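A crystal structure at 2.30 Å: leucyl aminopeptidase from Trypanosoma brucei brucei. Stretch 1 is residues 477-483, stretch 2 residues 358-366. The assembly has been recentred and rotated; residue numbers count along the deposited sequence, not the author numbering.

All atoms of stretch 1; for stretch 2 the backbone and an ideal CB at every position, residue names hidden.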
# COMPACT_ATOMS: atom_id res chain seq x y z
N TYR G 477 5.50 10.89 27.48
CA TYR G 477 4.41 11.06 28.45
C TYR G 477 4.00 9.71 29.02
O TYR G 477 3.80 9.55 30.21
CB TYR G 477 3.20 11.78 27.85
CG TYR G 477 1.99 11.66 28.75
CD1 TYR G 477 1.86 12.48 29.87
CD2 TYR G 477 1.03 10.68 28.54
CE1 TYR G 477 0.78 12.35 30.73
CE2 TYR G 477 -0.05 10.54 29.40
CZ TYR G 477 -0.16 11.38 30.49
OH TYR G 477 -1.20 11.22 31.36
N PHE G 478 3.82 8.73 28.14
CA PHE G 478 3.38 7.39 28.54
C PHE G 478 4.28 6.88 29.68
O PHE G 478 3.81 6.36 30.69
CB PHE G 478 3.42 6.40 27.38
CG PHE G 478 3.06 5.00 27.79
CD1 PHE G 478 4.00 4.16 28.35
CD2 PHE G 478 1.76 4.53 27.63
CE1 PHE G 478 3.66 2.87 28.75
CE2 PHE G 478 1.41 3.24 28.02
CZ PHE G 478 2.36 2.41 28.58
N ILE G 479 5.56 7.00 29.45
CA ILE G 479 6.58 6.52 30.40
C ILE G 479 6.40 7.21 31.77
O ILE G 479 6.43 6.56 32.79
CB ILE G 479 7.99 6.78 29.88
CG1 ILE G 479 8.24 5.97 28.62
CG2 ILE G 479 9.01 6.40 30.95
CD1 ILE G 479 9.44 6.44 27.81
N THR G 480 6.11 8.51 31.75
CA THR G 480 5.96 9.30 32.98
C THR G 480 4.79 8.83 33.85
O THR G 480 4.86 8.91 35.07
CB THR G 480 5.83 10.82 32.77
OG1 THR G 480 4.62 11.14 32.10
CG2 THR G 480 7.00 11.32 31.97
N THR G 481 3.74 8.30 33.22
CA THR G 481 2.57 7.83 33.97
C THR G 481 2.92 6.66 34.90
O THR G 481 2.16 6.35 35.80
CB THR G 481 1.39 7.38 33.08
OG1 THR G 481 1.74 6.18 32.37
CG2 THR G 481 1.00 8.50 32.10
N HIS G 482 4.05 6.03 34.65
CA HIS G 482 4.51 4.89 35.48
C HIS G 482 5.64 5.21 36.47
O HIS G 482 6.20 4.34 37.11
CB HIS G 482 4.89 3.76 34.57
CG HIS G 482 3.76 3.37 33.69
ND1 HIS G 482 2.61 2.76 34.17
CD2 HIS G 482 3.54 3.60 32.38
CE1 HIS G 482 1.76 2.60 33.18
NE2 HIS G 482 2.31 3.09 32.08
N LEU G 483 5.95 6.49 36.61
CA LEU G 483 6.86 6.96 37.66
C LEU G 483 6.16 6.78 39.00
O LEU G 483 4.95 6.99 39.11
CB LEU G 483 7.21 8.44 37.50
CG LEU G 483 8.12 8.74 36.29
CD1 LEU G 483 8.12 10.20 35.95
CD2 LEU G 483 9.53 8.23 36.54
N UNK G 358 -1.19 -5.49 33.27
CA UNK G 358 -1.09 -4.87 34.61
C UNK G 358 0.39 -4.53 34.85
O UNK G 358 1.23 -5.39 35.06
CB UNK G 358 -1.63 -5.80 35.70
N UNK G 359 0.68 -3.24 34.77
CA UNK G 359 2.06 -2.75 34.89
C UNK G 359 2.50 -2.87 36.35
O UNK G 359 1.68 -2.97 37.25
CB UNK G 359 2.18 -1.30 34.40
N UNK G 360 3.80 -2.86 36.56
CA UNK G 360 4.37 -2.84 37.93
C UNK G 360 3.88 -1.65 38.73
O UNK G 360 3.61 -1.77 39.92
CB UNK G 360 5.90 -2.82 37.87
N UNK G 361 3.66 -0.54 38.06
CA UNK G 361 3.04 0.64 38.68
C UNK G 361 1.64 0.42 39.24
O UNK G 361 1.11 1.28 39.94
CB UNK G 361 2.98 1.77 37.65
N UNK G 362 1.00 -0.67 38.86
CA UNK G 362 -0.43 -0.95 39.20
C UNK G 362 -1.43 -0.45 38.16
O UNK G 362 -2.62 -0.75 38.21
CB UNK G 362 -0.77 -0.31 40.55
N UNK G 363 -0.95 0.38 37.25
CA UNK G 363 -1.80 0.92 36.19
C UNK G 363 -1.94 -0.06 35.08
O UNK G 363 -1.02 -0.85 34.81
CB UNK G 363 -1.24 2.24 35.65
N UNK G 364 -3.12 -0.07 34.47
CA UNK G 364 -3.43 -1.04 33.39
C UNK G 364 -3.31 -0.37 32.04
O UNK G 364 -3.66 0.79 31.88
CB UNK G 364 -4.83 -1.62 33.56
N UNK G 365 -2.75 -1.13 31.12
CA UNK G 365 -2.42 -0.65 29.77
C UNK G 365 -3.08 -1.55 28.75
O UNK G 365 -2.83 -2.73 28.69
CB UNK G 365 -0.91 -0.61 29.55
N UNK G 366 -3.98 -0.96 27.98
CA UNK G 366 -4.59 -1.64 26.84
C UNK G 366 -3.62 -1.54 25.66
O UNK G 366 -3.27 -0.46 25.22
CB UNK G 366 -5.95 -1.04 26.49

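Position 358 lies beyond the reach of stretch 1, with nothing of it within 5.5 Å of the ideal CB, so the visible atoms favour no particular side chain; the residue is Val358.

At 359 the CA-to-CB bond points toward stretch 1, and the ideal CB of 359 is 4.1 Å from His482 ND1. Beyond it lies the imidazole, a flat surface that an apolar chain could cover, whether aliphatic, aromatic or thioether. The residue is Met359, coiled through three m rotamers so that CE sits over one face of the His482 ring, 3.8 Å from the centroid and 5° off the normal, a CH-pi contact.

Position 360, the second of a type I turn running from 359 to 362, directs its CB sideways into space that stretch 1 leaves empty. Many residues would do, polar ones included; Lys360 leads its chain away.

The CA-to-CB bond at 361 points toward stretch 1, and the ideal CB of 361 stands 3.6 Å from His482 ND1. So little room suits a short side chain, and the ring nitrogen invites a polar one: serine, threonine or perhaps cysteine. Ser361, in the p rotamer, places OG 2.8 Å from His482 ND1 near the plane of the ring. This is a hydrogen bond in which either atom could be the donor.

At 362 the backbone decides. With phi/psi of 92/-13°, a CB would be jammed against the carbonyl O of the preceding residue, and Gly362 closes the turn, its N bonded to Met359 O at 2.9 Å.

The CB at 363 again points toward stretch 1, the ideal CB of 363 lying 3.9 Å from His482 CE1, while Thr481 O lies farther out, 5.3 Å from that CB. A long chain ending in a donor, lysine or arginine, could pass the imidazole and reach this oxygen. Lys363, extended after an m chi1, does so: NZ donates to Thr481 O at 2.7 Å. The backbone N of Lys363 bonds to Ser361 OG at 3.2 Å.

Position 364 begins a strand and turns its CB away, leaving the choice open; it is Thr364.

The alternation returns 365 toward stretch 1, the ideal CB of 365 lying 4.6 Å from Phe478 CZ. Apolar groups such as valine, isoleucine or leucine would suit. Val365 brings CG2 to 3.8 Å from Phe478 CZ and 4.0 Å from His482 CE1, touching both rings.

Position 366 is out of reach and unconstrained here; Glu366 bonds elsewhere in the structure.

Stretch 2, residues 358-366: VMKSGKTVE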
# COMPACT_ATOMS: atom_id res chain seq x y z
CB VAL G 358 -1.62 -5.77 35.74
CG1 VAL G 358 -1.62 -4.99 37.07
CG2 VAL G 358 -3.02 -6.26 35.43
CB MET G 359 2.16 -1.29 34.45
CG MET G 359 1.74 -1.02 33.00
SD MET G 359 2.96 -1.61 31.81
CE MET G 359 4.20 -0.32 32.01
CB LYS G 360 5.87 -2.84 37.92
CG LYS G 360 6.49 -2.93 39.31
CD LYS G 360 6.18 -4.23 39.99
CE LYS G 360 6.70 -4.17 41.43
NZ LYS G 360 6.47 -5.45 42.15
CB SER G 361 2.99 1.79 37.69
OG SER G 361 2.02 1.53 36.67
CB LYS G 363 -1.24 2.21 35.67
CG LYS G 363 -1.37 3.31 36.71
CD LYS G 363 -0.91 4.63 36.20
CE LYS G 363 -0.93 5.62 37.34
NZ LYS G 363 -0.28 6.88 36.90
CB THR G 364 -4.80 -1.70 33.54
OG1 THR G 364 -5.80 -0.68 33.62
CG2 THR G 364 -4.84 -2.59 34.77
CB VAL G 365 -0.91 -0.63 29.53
CG1 VAL G 365 -0.59 -0.25 28.09
CG2 VAL G 365 -0.25 0.36 30.47
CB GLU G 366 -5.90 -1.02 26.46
CG GLU G 366 -6.56 -1.70 25.26
CD GLU G 366 -7.89 -1.09 24.85
OE1 GLU G 366 -8.26 0.02 25.28
OE2 GLU G 366 -8.62 -1.78 24.12
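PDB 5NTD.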